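Local coordinates for FKBP-type peptidyl-prolyl cis-trans isomerase FkpA (Escherichia coli, PDB 1Q6H), which catalyses the cis-trans isomerisation of peptidyl-proline bonds and acts as a folding chaperone in the periplasm, at residues Tyr106-Phe110 with Lys191-Pro196; Glu129-Ala135 with Ile184-Gly188; Asp138-Val144 with Pro165-Asp171; Val144-Gly148 with Ser159-Pro165. All coordinates share one frame; numbering follows the deposited sequence.

Contact 1 fastens the end of the long helix 70-112 to the FKBP-type isomerase domain, which holds the other three contacts. Contact 2 adjoins it in sequence, the turn at 184-188 leading straight into strand 189-194, yet their centres lie about 22 Å apart. Contacts 3 and 4 continue one another along strand 141-150: they share Val144 and Pro165, their centres are about 13 Å apart, and Leu166 CD2 of contact 3 packs 3.6 Å from Tyr146 CE1 of contact 4. Both reach Trp177, on the side that probably forms the proline-binding pocket, as in other FKBPs. Contact 2 touches contact 3, their centres about 14 Å apart.

Contact 1. Residues Tyr106-Phe110 with Lys191-Pro196; sequences YREKF and KLVIPP
The guanidinium of Arg107 lies flat against Pro195, whose CB sits 3.7 Å above the guanidinium plane and over its centre, while Pro196 CD approaches NH1 at a slant. The Tyr106 ring uses its edge instead: CE1 is 4.0 Å from Val193 CG1, which lies near the ring plane. The Phe110 ring is met obliquely from two places, by Val193 CG2 at 3.6 Å from CE2 and by Lys191 CE at 3.6 Å from CZ. Val193 meets all three helix side chains, its two methyls parted between Tyr106 and Phe110, with CG1 also resting 3.8 Å from Arg107 CG. Through this packing the C-terminal part of helix 70-112, which comes from the N-terminal region, lies on strand 189-194 of the antiparallel FKBP sheet, the N-to-C directions of 106-110 and 191-194 being 141° apart. Phe110 also covers Val124 and Gln126 on the neighbouring strand, and Tyr106 reaches Val215 on the other neighbour. With its CG anti to the backbone N (chi1 180°), Phe110 points to Lys191, whose extended chain comes from the opposite direction. Arg107 bends at chi3 (-53°), which brings the guanidinium over Pro195 CB, with NH1 hydrogen-bonded to Thr213 OG1.

Contact 2. Residues Glu129-Ala135 with Ile184-Gly188; sequences EAGKGEA and IKKGG
Lys185 reaches over Gly133, its CD and CE passing the glycine carbonyl, with CE 3.3 Å from Gly133 O. Bends at chi3 (136°) and chi4 curl the chain until NZ comes to 3.9 Å from Ala135 CB, and CB and CG pack beside Ala130 O. Its neighbour Lys186 behaves differently: CB touches Lys132 O at 3.7 Å, but the extended chain then leaves the contact and forms a salt bridge with Asp222. Ile184 lays CG2 against Glu129 O at 3.5 Å. Two backbone bonds join the loops. Lys185 N donates to Ala130 O (2.8 Å), and Lys132 N donates to Lys186 O along an almost straight line (2.7 Å, 169°). Lys185 to Gly188 form a type II beta turn just before strand 189-194 of the FKBP sheet, with Gly187 at the position of positive phi. Gly131 lies so close to the turn, its CA 3.3 Å from Lys186 O, that a beta carbon would collide with the turn's backbone. The chemistry is therefore mostly that of main chain on main chain, with Lys185 adding aliphatic length rather than charge, which implies a contact that depends on glycine backbone more than on side-chain ends.

Contact 3. Residues Asp138-Val144 with Pro165-Asp171; sequences DSDTVVV and PLSFRLD
Val142 and Phe168 face each other as a hydrogen-bonded antiparallel pair, and their side chains meet on the same side of the sheet. Val142 CG2 lies over one face of the Phe168 ring in a CH-pi contact, 3.6 Å from the centroid, and is pressed closest to CE1, at 3.2 Å. Phe168 holds CG between its backbone N and carbonyl carbon (chi1 55°), which folds the ring back toward the valine strand; Val144 CG2 reaches CE2 at 3.7 Å. The paired backbones bond in both directions, Val142 N to Phe168 O at 2.8 Å being nearly straight (175°). This is the pairing of strands 141-150 and 166-169 in the curled antiparallel FKBP sheet, which wraps round helix 175-180; the Phe168 ring meets Trp177 of that helix at a steep angle. With an alanine in place of Phe168, Val142 CG2 would probably lose the surface it rests on, leaving a gap beside Trp177. Leu170 extends the pairing past the strand end: its N donates to Asp140 O (2.8 Å), CD1 approaches Val142 CG1, and CB covers Asp138 O. Asp138 O takes a weak hydrogen bond from Asp171 N, and Asp138 CB packs 3.5 Å from Asp171 OD2. The two carboxylates, OD2 to OD2 at 4.4 Å, would probably repel each other, though Asp138 OD1 has a salt bridge to Lys182.

Contact 4. Residues Val144-Gly148 with Ser159-Pro165; sequences VNYKG and SYTRGEP
Ser159 and Tyr146 join strand 141-150 to the loop 159-165, an excursion that splits its neighbour in the FKBP sheet into the two short strands 155-158 and 166-169. Hydrogen bonds tie them twice. Tyr146 N donates to Ser159 OG at 2.8 Å, and Ser159 N returns a bond to Tyr146 O at 3.0 Å, so the serine bonds the strand edge with its hydroxyl as well as its backbone, much as a strand partner would. A third comes from Arg162, whose NH2 donates to Tyr146 OH (3.0 Å, 149°), the oxygen lying close to the guanidinium plane. Asp157 binds both groups, hydrogen-bonding Tyr146 OH and forming a salt bridge with Arg162; in other FKBPs such a tyrosine-aspartate pair borders the proline pocket, and Trp177, edge-to-face with Tyr146, probably belongs to it here too. A phenylalanine at Tyr146 would probably leave Arg162 NH2 and the Asp157 carboxylate each short of a partner, and the arginine head less firmly placed. In a CH-pi contact Ser159 CB sits over one face of the Tyr146 ring, 4.2 Å from its centroid, the ring having been swung over by a chi1 of 64°. The rest is van der Waals packing. The Tyr160 ring crosses Asn145 at about a right angle, its CZ 3.5 Å from Asn145 CB, and Asn145 OD1 lies 3.2 Å from Pro165 CA.

Contact 1. Residues Tyr106-Phe110 with Lys191-Pro196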
loop_
_atom_site.group_PDB
_atom_site.type_symbol
_atom_site.label_atom_id
_atom_site.label_comp_id
_atom_site.label_asym_id
_atom_site.label_seq_id
_atom_site.Cartn_x
_atom_site.Cartn_y
_atom_site.Cartn_z
ATOM N N TYR A 106 26.839 -20.507 23.422
ATOM C CA TYR A 106 26.895 -21.688 22.577
ATOM C C TYR A 106 28.299 -21.904 22.043
ATOM O O TYR A 106 28.829 -23.025 22.111
ATOM C CB TYR A 106 25.920 -21.528 21.428
ATOM C CG TYR A 106 25.863 -22.707 20.483
ATOM C CD1 TYR A 106 26.737 -22.796 19.415
ATOM C CD2 TYR A 106 24.915 -23.696 20.638
ATOM C CE1 TYR A 106 26.680 -23.846 18.537
ATOM C CE2 TYR A 106 24.855 -24.764 19.759
ATOM C CZ TYR A 106 25.741 -24.824 18.709
ATOM O OH TYR A 106 25.719 -25.869 17.824
ATOM N N ARG A 107 28.898 -20.836 21.510
ATOM C CA ARG A 107 30.246 -20.908 20.950
ATOM C C ARG A 107 31.296 -21.307 21.988
ATOM O O ARG A 107 32.182 -22.113 21.694
ATOM C CB ARG A 107 30.685 -19.580 20.310
ATOM C CG ARG A 107 29.845 -19.155 19.135
ATOM C CD ARG A 107 30.496 -18.095 18.240
ATOM N NE ARG A 107 30.922 -16.943 19.026
ATOM C CZ ARG A 107 30.150 -15.923 19.396
ATOM N NH1 ARG A 107 28.859 -15.852 19.072
ATOM N NH2 ARG A 107 30.678 -14.978 20.142
ATOM N N GLU A 108 31.209 -20.732 23.171
ATOM C CA GLU A 108 32.181 -20.992 24.229
ATOM C C GLU A 108 32.159 -22.433 24.713
ATOM O O GLU A 108 33.188 -23.029 24.910
ATOM C CB GLU A 108 31.959 -20.042 25.387
ATOM C CG GLU A 108 32.365 -18.615 25.057
ATOM C CD GLU A 108 33.869 -18.415 25.032
ATOM O OE1 GLU A 108 34.500 -18.648 26.091
ATOM O OE2 GLU A 108 34.417 -18.003 23.970
ATOM N N LYS A 109 30.974 -22.982 24.882
ATOM C CA LYS A 109 30.839 -24.367 25.254
ATOM C C LYS A 109 31.390 -25.285 24.123
ATOM O O LYS A 109 32.222 -26.144 24.373
ATOM C CB LYS A 109 29.376 -24.672 25.555
ATOM C CG LYS A 109 29.126 -26.033 26.180
ATOM C CD LYS A 109 27.636 -26.248 26.412
ATOM C CE LYS A 109 27.297 -27.719 26.611
ATOM N NZ LYS A 109 28.022 -28.317 27.754
ATOM N N PHE A 110 30.955 -25.074 22.882
ATOM C CA PHE A 110 31.373 -25.907 21.763
ATOM C C PHE A 110 32.872 -25.863 21.572
ATOM O O PHE A 110 33.513 -26.903 21.313
ATOM C CB PHE A 110 30.682 -25.457 20.467
ATOM C CG PHE A 110 31.063 -26.268 19.269
ATOM C CD1 PHE A 110 30.842 -27.628 19.253
ATOM C CD2 PHE A 110 31.662 -25.681 18.181
ATOM C CE1 PHE A 110 31.199 -28.371 18.185
ATOM C CE2 PHE A 110 32.026 -26.429 17.092
ATOM C CZ PHE A 110 31.797 -27.778 17.091
ATOM N N LYS A 191 32.857 -28.230 10.230
ATOM C CA LYS A 191 31.737 -27.592 10.858
ATOM C C LYS A 191 32.196 -26.208 11.275
ATOM O O LYS A 191 33.265 -26.025 11.911
ATOM C CB LYS A 191 31.251 -28.417 12.028
ATOM C CG LYS A 191 30.173 -27.782 12.873
ATOM C CD LYS A 191 29.727 -28.785 13.959
ATOM C CE LYS A 191 28.824 -28.153 15.008
ATOM N NZ LYS A 191 28.118 -29.216 15.825
ATOM N N LEU A 192 31.418 -25.213 10.893
ATOM C CA LEU A 192 31.750 -23.830 11.230
ATOM C C LEU A 192 30.716 -23.280 12.166
ATOM O O LEU A 192 29.509 -23.428 11.921
ATOM C CB LEU A 192 31.807 -22.959 9.971
ATOM C CG LEU A 192 32.764 -23.394 8.875
ATOM C CD1 LEU A 192 32.581 -22.548 7.645
ATOM C CD2 LEU A 192 34.168 -23.324 9.311
ATOM N N VAL A 193 31.180 -22.647 13.241
ATOM C CA VAL A 193 30.294 -21.999 14.193
ATOM C C VAL A 193 30.690 -20.556 14.152
ATOM O O VAL A 193 31.762 -20.169 14.620
ATOM C CB VAL A 193 30.366 -22.640 15.568
ATOM C CG1 VAL A 193 29.538 -21.897 16.526
ATOM C CG2 VAL A 193 29.842 -24.073 15.472
ATOM N N ILE A 194 29.875 -19.779 13.458
ATOM C CA ILE A 194 30.276 -18.424 13.087
ATOM C C ILE A 194 29.592 -17.362 13.899
ATOM O O ILE A 194 28.340 -17.284 13.912
ATOM C CB ILE A 194 29.976 -18.190 11.605
ATOM C CG1 ILE A 194 30.402 -19.388 10.758
ATOM C CG2 ILE A 194 30.595 -16.912 11.142
ATOM C CD1 ILE A 194 30.192 -19.214 9.244
ATOM N N PRO A 195 30.384 -16.534 14.566
ATOM C CA PRO A 195 29.829 -15.370 15.300
ATOM C C PRO A 195 29.174 -14.367 14.331
ATOM O O PRO A 195 29.647 -14.264 13.192
ATOM C CB PRO A 195 31.053 -14.705 15.920
ATOM C CG PRO A 195 32.220 -15.405 15.459
ATOM C CD PRO A 195 31.854 -16.583 14.613
ATOM N N PRO A 196 28.142 -13.634 14.779
ATOM C CA PRO A 196 27.448 -12.655 13.943
ATOM C C PRO A 196 28.353 -11.622 13.307
ATOM O O PRO A 196 28.111 -11.202 12.164
ATOM C CB PRO A 196 26.477 -11.954 14.901
ATOM C CG PRO A 196 26.651 -12.551 16.252
ATOM C CD PRO A 196 27.611 -13.689 16.155
#

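Contact 2. Residues Glu129-Ala135 with Ile184-Gly188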
loop_
_atom_site.group_PDB
_atom_site.type_symbol
_atom_site.label_atom_id
_atom_site.label_comp_id
_atom_site.label_asym_id
_atom_site.label_seq_id
_atom_site.Cartn_x
_atom_site.Cartn_y
_atom_site.Cartn_z
ATOM N N GLU A 129 37.053 -33.837 8.185
ATOM C CA GLU A 129 37.963 -34.460 7.222
ATOM C C GLU A 129 38.788 -33.385 6.574
ATOM O O GLU A 129 38.253 -32.399 6.087
ATOM C CB GLU A 129 37.219 -35.176 6.098
ATOM C CG GLU A 129 36.400 -36.322 6.602
ATOM C CD GLU A 129 35.760 -37.122 5.495
ATOM O OE1 GLU A 129 36.163 -36.976 4.314
ATOM O OE2 GLU A 129 34.868 -37.929 5.828
ATOM N N ALA A 130 40.089 -33.591 6.557
ATOM C CA ALA A 130 41.020 -32.633 6.002
ATOM C C ALA A 130 40.864 -32.463 4.526
ATOM O O ALA A 130 41.019 -31.367 4.010
ATOM C CB ALA A 130 42.451 -33.070 6.262
ATOM N N GLY A 131 40.569 -33.567 3.850
ATOM C CA GLY A 131 40.535 -33.590 2.405
ATOM C C GLY A 131 41.966 -33.610 1.914
ATOM O O GLY A 131 42.891 -33.776 2.701
ATOM N N LYS A 132 42.161 -33.405 0.611
ATOM C CA LYS A 132 43.477 -33.531 0.035
ATOM C C LYS A 132 43.573 -32.667 -1.201
ATOM O O LYS A 132 42.680 -32.675 -2.025
ATOM C CB LYS A 132 43.715 -35.000 -0.317
ATOM C CG LYS A 132 45.029 -35.306 -0.965
ATOM C CD LYS A 132 45.319 -36.815 -0.970
ATOM C CE LYS A 132 46.788 -37.065 -1.269
ATOM N NZ LYS A 132 47.246 -38.390 -0.847
ATOM N N GLY A 133 44.657 -31.906 -1.308
ATOM C CA GLY A 133 44.879 -31.075 -2.467
ATOM C C GLY A 133 45.371 -29.706 -2.079
ATOM O O GLY A 133 46.090 -29.544 -1.109
ATOM N N GLU A 134 44.952 -28.709 -2.837
ATOM C CA GLU A 134 45.416 -27.352 -2.619
ATOM C C GLU A 134 44.548 -26.626 -1.586
ATOM O O GLU A 134 43.365 -26.870 -1.487
ATOM C CB GLU A 134 45.387 -26.599 -3.961
ATOM C CG GLU A 134 45.798 -27.438 -5.159
ATOM C CD GLU A 134 47.171 -28.074 -5.000
ATOM O OE1 GLU A 134 47.982 -27.506 -4.232
ATOM O OE2 GLU A 134 47.438 -29.140 -5.626
ATOM N N ALA A 135 45.134 -25.753 -0.786
ATOM C CA ALA A 135 44.306 -24.945 0.116
ATOM C C ALA A 135 43.559 -23.874 -0.693
ATOM O O ALA A 135 44.181 -23.208 -1.501
ATOM C CB ALA A 135 45.162 -24.288 1.178
ATOM N N ILE A 184 40.500 -26.546 5.380
ATOM C CA ILE A 184 40.388 -27.878 4.818
ATOM C C ILE A 184 40.782 -27.775 3.352
ATOM O O ILE A 184 41.125 -26.677 2.869
ATOM C CB ILE A 184 38.974 -28.480 4.936
ATOM C CG1 ILE A 184 37.875 -27.517 4.467
ATOM C CG2 ILE A 184 38.697 -28.975 6.320
ATOM C CD1 ILE A 184 36.527 -28.217 4.306
ATOM N N LYS A 185 40.697 -28.900 2.653
ATOM C CA LYS A 185 41.084 -28.990 1.243
ATOM C C LYS A 185 40.015 -29.732 0.507
ATOM O O LYS A 185 39.065 -30.191 1.117
ATOM C CB LYS A 185 42.453 -29.677 1.152
ATOM C CG LYS A 185 43.471 -28.911 2.048
ATOM C CD LYS A 185 44.861 -29.458 1.986
ATOM C CE LYS A 185 45.864 -28.272 1.876
ATOM N NZ LYS A 185 46.006 -27.482 3.177
ATOM N N LYS A 186 40.149 -29.839 -0.807
ATOM C CA LYS A 186 39.187 -30.568 -1.615
ATOM C C LYS A 186 38.933 -31.945 -1.023
ATOM O O LYS A 186 39.873 -32.704 -0.693
ATOM C CB LYS A 186 39.725 -30.686 -3.047
ATOM C CG LYS A 186 38.878 -31.472 -4.004
ATOM C CD LYS A 186 39.459 -31.350 -5.421
ATOM C CE LYS A 186 38.729 -32.216 -6.435
ATOM N NZ LYS A 186 39.042 -31.762 -7.850
ATOM N N GLY A 187 37.653 -32.263 -0.896
ATOM C CA GLY A 187 37.221 -33.525 -0.341
ATOM C C GLY A 187 36.969 -33.485 1.155
ATOM O O GLY A 187 36.451 -34.450 1.745
ATOM N N GLY A 188 37.354 -32.376 1.782
ATOM C CA GLY A 188 37.188 -32.212 3.205
ATOM C C GLY A 188 35.804 -31.823 3.686
ATOM O O GLY A 188 34.913 -31.529 2.908
#

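Contact 3. Residues Asp138-Val144 with Pro165-Asp171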
loop_
_atom_site.group_PDB
_atom_site.type_symbol
_atom_site.label_atom_id
_atom_site.label_comp_id
_atom_site.label_asym_id
_atom_site.label_seq_id
_atom_site.Cartn_x
_atom_site.Cartn_y
_atom_site.Cartn_z
ATOM N N ASP A 138 41.836 -16.814 -1.609
ATOM C CA ASP A 138 40.815 -15.767 -1.801
ATOM C C ASP A 138 40.116 -15.664 -3.167
ATOM O O ASP A 138 38.880 -15.556 -3.247
ATOM C CB ASP A 138 41.374 -14.402 -1.381
ATOM C CG ASP A 138 41.279 -14.180 0.132
ATOM O OD1 ASP A 138 40.659 -15.012 0.836
ATOM O OD2 ASP A 138 41.799 -13.219 0.713
ATOM N N SER A 139 40.867 -15.675 -4.248
ATOM C CA SER A 139 40.222 -15.515 -5.545
ATOM C C SER A 139 39.673 -16.827 -6.138
ATOM O O SER A 139 39.089 -16.815 -7.244
ATOM C CB SER A 139 41.199 -14.886 -6.514
ATOM O OG SER A 139 42.262 -15.784 -6.712
ATOM N N ASP A 140 39.821 -17.941 -5.416
ATOM C CA ASP A 140 39.340 -19.222 -5.927
ATOM C C ASP A 140 37.839 -19.351 -5.901
ATOM O O ASP A 140 37.162 -18.722 -5.082
ATOM C CB ASP A 140 39.839 -20.391 -5.084
ATOM C CG ASP A 140 41.334 -20.610 -5.184
ATOM O OD1 ASP A 140 41.955 -20.168 -6.187
ATOM O OD2 ASP A 140 41.944 -21.209 -4.274
ATOM N N THR A 141 37.341 -20.238 -6.758
ATOM C CA THR A 141 35.962 -20.650 -6.718
ATOM C C THR A 141 35.878 -21.940 -5.916
ATOM O O THR A 141 36.675 -22.857 -6.114
ATOM C CB THR A 141 35.430 -20.885 -8.134
ATOM O OG1 THR A 141 35.497 -19.669 -8.892
ATOM C CG2 THR A 141 33.973 -21.204 -8.075
ATOM N N VAL A 142 34.922 -22.011 -5.006
ATOM C CA VAL A 142 34.709 -23.215 -4.236
ATOM C C VAL A 142 33.326 -23.761 -4.541
ATOM O O VAL A 142 32.395 -23.001 -4.840
ATOM C CB VAL A 142 34.839 -22.988 -2.682
ATOM C CG1 VAL A 142 36.291 -22.681 -2.249
ATOM C CG2 VAL A 142 33.915 -21.903 -2.199
ATOM N N VAL A 143 33.212 -25.089 -4.442
ATOM C CA VAL A 143 31.978 -25.809 -4.650
ATOM C C VAL A 143 31.732 -26.624 -3.386
ATOM O O VAL A 143 32.566 -27.463 -2.973
ATOM C CB VAL A 143 32.068 -26.731 -5.872
ATOM C CG1 VAL A 143 30.729 -27.395 -6.146
ATOM C CG2 VAL A 143 32.540 -25.948 -7.131
ATOM N N VAL A 144 30.601 -26.374 -2.756
ATOM C CA VAL A 144 30.292 -26.989 -1.493
ATOM C C VAL A 144 28.868 -27.492 -1.361
ATOM O O VAL A 144 27.953 -26.976 -1.964
ATOM C CB VAL A 144 30.464 -25.997 -0.321
ATOM C CG1 VAL A 144 31.906 -25.545 -0.162
ATOM C CG2 VAL A 144 29.560 -24.778 -0.508
ATOM N N PRO A 165 25.315 -28.708 -5.448
ATOM C CA PRO A 165 26.191 -27.964 -4.564
ATOM C C PRO A 165 26.174 -26.474 -4.910
ATOM O O PRO A 165 25.760 -26.110 -5.985
ATOM C CB PRO A 165 27.545 -28.563 -4.854
ATOM C CG PRO A 165 27.450 -29.111 -6.185
ATOM C CD PRO A 165 26.042 -29.547 -6.407
ATOM N N LEU A 166 26.588 -25.633 -3.980
ATOM C CA LEU A 166 26.669 -24.198 -4.223
ATOM C C LEU A 166 28.074 -23.830 -4.662
ATOM O O LEU A 166 29.042 -24.265 -4.064
ATOM C CB LEU A 166 26.327 -23.438 -2.950
ATOM C CG LEU A 166 26.355 -21.907 -3.047
ATOM C CD1 LEU A 166 25.151 -21.420 -3.832
ATOM C CD2 LEU A 166 26.405 -21.258 -1.649
ATOM N N SER A 167 28.181 -23.016 -5.699
ATOM C CA SER A 167 29.470 -22.561 -6.173
ATOM C C SER A 167 29.628 -21.053 -5.952
ATOM O O SER A 167 28.727 -20.289 -6.301
ATOM C CB SER A 167 29.608 -22.908 -7.647
ATOM O OG SER A 167 30.675 -22.190 -8.219
ATOM N N PHE A 168 30.751 -20.636 -5.353
ATOM C CA PHE A 168 31.043 -19.214 -5.157
ATOM C C PHE A 168 32.521 -18.872 -5.004
ATOM O O PHE A 168 33.333 -19.732 -4.699
ATOM C CB PHE A 168 30.330 -18.691 -3.931
ATOM C CG PHE A 168 30.624 -19.453 -2.680
ATOM C CD1 PHE A 168 31.701 -19.105 -1.874
ATOM C CD2 PHE A 168 29.813 -20.495 -2.288
ATOM C CE1 PHE A 168 31.961 -19.783 -0.702
ATOM C CE2 PHE A 168 30.068 -21.186 -1.113
ATOM C CZ PHE A 168 31.150 -20.828 -0.325
ATOM N N ARG A 169 32.846 -17.604 -5.224
ATOM C CA ARG A 169 34.207 -17.117 -5.032
ATOM C C ARG A 169 34.426 -17.018 -3.516
ATOM O O ARG A 169 33.575 -16.531 -2.761
ATOM C CB ARG A 169 34.430 -15.789 -5.756
ATOM C CG ARG A 169 34.144 -15.875 -7.278
ATOM C CD ARG A 169 34.331 -14.565 -8.053
ATOM N NE ARG A 169 33.394 -13.522 -7.633
ATOM C CZ ARG A 169 32.173 -13.364 -8.110
ATOM N NH1 ARG A 169 31.694 -14.173 -9.046
ATOM N NH2 ARG A 169 31.422 -12.368 -7.679
ATOM N N LEU A 170 35.541 -17.556 -3.075
ATOM C CA LEU A 170 35.814 -17.679 -1.641
ATOM C C LEU A 170 35.688 -16.374 -0.882
ATOM O O LEU A 170 35.174 -16.350 0.218
ATOM C CB LEU A 170 37.219 -18.266 -1.435
ATOM C CG LEU A 170 37.593 -18.567 0.015
ATOM C CD1 LEU A 170 36.626 -19.547 0.644
ATOM C CD2 LEU A 170 39.022 -19.103 0.057
ATOM N N ASP A 171 36.129 -15.271 -1.465
ATOM C CA ASP A 171 36.018 -14.022 -0.745
ATOM C C ASP A 171 34.821 -13.177 -1.190
ATOM O O ASP A 171 34.807 -11.968 -0.988
ATOM C CB ASP A 171 37.342 -13.241 -0.779
ATOM C CG ASP A 171 37.741 -12.850 -2.158
ATOM O OD1 ASP A 171 36.955 -13.087 -3.081
ATOM O OD2 ASP A 171 38.821 -12.298 -2.423
#

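Contact 4. Residues Val144-Gly148 with Ser159-Pro165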
loop_
_atom_site.group_PDB
_atom_site.type_symbol
_atom_site.label_atom_id
_atom_site.label_comp_id
_atom_site.label_asym_id
_atom_site.label_seq_id
_atom_site.Cartn_x
_atom_site.Cartn_y
_atom_site.Cartn_z
ATOM N N VAL A 144 30.601 -26.374 -2.756
ATOM C CA VAL A 144 30.292 -26.989 -1.493
ATOM C C VAL A 144 28.868 -27.492 -1.361
ATOM O O VAL A 144 27.953 -26.976 -1.964
ATOM C CB VAL A 144 30.464 -25.997 -0.321
ATOM C CG1 VAL A 144 31.906 -25.545 -0.162
ATOM C CG2 VAL A 144 29.560 -24.778 -0.508
ATOM N N ASN A 145 28.712 -28.498 -0.520
ATOM C CA ASN A 145 27.424 -28.873 -0.042
ATOM C C ASN A 145 27.431 -28.398 1.413
ATOM O O ASN A 145 28.466 -28.434 2.096
ATOM C CB ASN A 145 27.214 -30.381 -0.128
ATOM C CG ASN A 145 26.842 -30.834 -1.509
ATOM O OD1 ASN A 145 26.066 -30.182 -2.206
ATOM N ND2 ASN A 145 27.372 -31.969 -1.908
ATOM N N TYR A 146 26.298 -27.928 1.896
ATOM C CA TYR A 146 26.252 -27.505 3.270
ATOM C C TYR A 146 24.870 -27.476 3.794
ATOM O O TYR A 146 23.912 -27.422 3.038
ATOM C CB TYR A 146 26.814 -26.098 3.422
ATOM C CG TYR A 146 26.000 -25.079 2.694
ATOM C CD1 TYR A 146 26.242 -24.811 1.370
ATOM C CD2 TYR A 146 24.978 -24.389 3.333
ATOM C CE1 TYR A 146 25.488 -23.891 0.686
ATOM C CE2 TYR A 146 24.240 -23.468 2.675
ATOM C CZ TYR A 146 24.490 -23.219 1.343
ATOM O OH TYR A 146 23.720 -22.314 0.661
ATOM N N LYS A 147 24.797 -27.486 5.115
ATOM C CA LYS A 147 23.561 -27.266 5.825
ATOM C C LYS A 147 23.814 -26.170 6.869
ATOM O O LYS A 147 24.828 -26.208 7.598
ATOM C CB LYS A 147 23.112 -28.555 6.462
ATOM C CG LYS A 147 21.981 -28.390 7.383
ATOM C CD LYS A 147 21.529 -29.727 7.900
ATOM C CE LYS A 147 22.149 -30.073 9.224
ATOM N NZ LYS A 147 21.194 -31.008 9.934
ATOM N N GLY A 148 22.908 -25.196 6.923
ATOM C CA GLY A 148 23.020 -24.075 7.851
ATOM C C GLY A 148 21.885 -24.019 8.867
ATOM O O GLY A 148 20.708 -23.978 8.478
ATOM N N SER A 159 21.829 -26.819 1.005
ATOM C CA SER A 159 22.087 -27.002 -0.427
ATOM C C SER A 159 21.610 -28.334 -0.997
ATOM O O SER A 159 21.212 -28.418 -2.170
ATOM C CB SER A 159 23.584 -26.855 -0.685
ATOM O OG SER A 159 24.306 -27.952 -0.129
ATOM N N TYR A 160 21.669 -29.376 -0.171
ATOM C CA TYR A 160 21.362 -30.734 -0.589
ATOM C C TYR A 160 19.963 -30.758 -1.138
ATOM O O TYR A 160 19.659 -31.432 -2.134
ATOM C CB TYR A 160 21.469 -31.712 0.608
ATOM C CG TYR A 160 22.859 -31.836 1.232
ATOM C CD1 TYR A 160 23.785 -32.725 0.715
ATOM C CD2 TYR A 160 23.241 -31.064 2.339
ATOM C CE1 TYR A 160 25.049 -32.846 1.257
ATOM C CE2 TYR A 160 24.509 -31.171 2.890
ATOM C CZ TYR A 160 25.406 -32.075 2.344
ATOM O OH TYR A 160 26.680 -32.232 2.849
ATOM N N THR A 161 19.098 -29.985 -0.505
ATOM C CA THR A 161 17.718 -29.965 -0.930
ATOM C C THR A 161 17.571 -29.337 -2.296
ATOM O O THR A 161 16.527 -29.519 -2.934
ATOM C CB THR A 161 16.846 -29.190 0.041
ATOM O OG1 THR A 161 17.228 -27.819 0.020
ATOM C CG2 THR A 161 17.038 -29.664 1.478
ATOM N N ARG A 162 18.575 -28.597 -2.752
ATOM C CA ARG A 162 18.460 -27.964 -4.070
ATOM C C ARG A 162 18.955 -28.922 -5.144
ATOM O O ARG A 162 18.822 -28.673 -6.347
ATOM C CB ARG A 162 19.203 -26.632 -4.107
ATOM C CG ARG A 162 18.509 -25.518 -3.366
ATOM C CD ARG A 162 19.190 -24.164 -3.519
ATOM N NE ARG A 162 20.541 -24.161 -2.966
ATOM C CZ ARG A 162 20.880 -23.696 -1.777
ATOM N NH1 ARG A 162 19.974 -23.154 -0.969
ATOM N NH2 ARG A 162 22.145 -23.773 -1.389
ATOM N N GLY A 163 19.495 -30.051 -4.700
ATOM C CA GLY A 163 19.947 -31.083 -5.611
ATOM C C GLY A 163 21.289 -30.800 -6.250
ATOM O O GLY A 163 21.753 -31.568 -7.095
ATOM N N GLU A 164 21.903 -29.689 -5.870
ATOM C CA GLU A 164 23.214 -29.346 -6.390
ATOM C C GLU A 164 24.007 -28.595 -5.363
ATOM O O GLU A 164 23.467 -27.894 -4.529
ATOM C CB GLU A 164 23.086 -28.459 -7.644
ATOM C CG GLU A 164 22.482 -27.086 -7.371
ATOM C CD GLU A 164 22.183 -26.291 -8.638
ATOM O OE1 GLU A 164 22.106 -26.894 -9.720
ATOM O OE2 GLU A 164 22.008 -25.058 -8.546
ATOM N N PRO A 165 25.315 -28.708 -5.448
ATOM C CA PRO A 165 26.191 -27.964 -4.564
ATOM C C PRO A 165 26.174 -26.474 -4.910
ATOM O O PRO A 165 25.760 -26.110 -5.985
ATOM C CB PRO A 165 27.545 -28.563 -4.854
ATOM C CG PRO A 165 27.450 -29.111 -6.185
ATOM C CD PRO A 165 26.042 -29.547 -6.407
#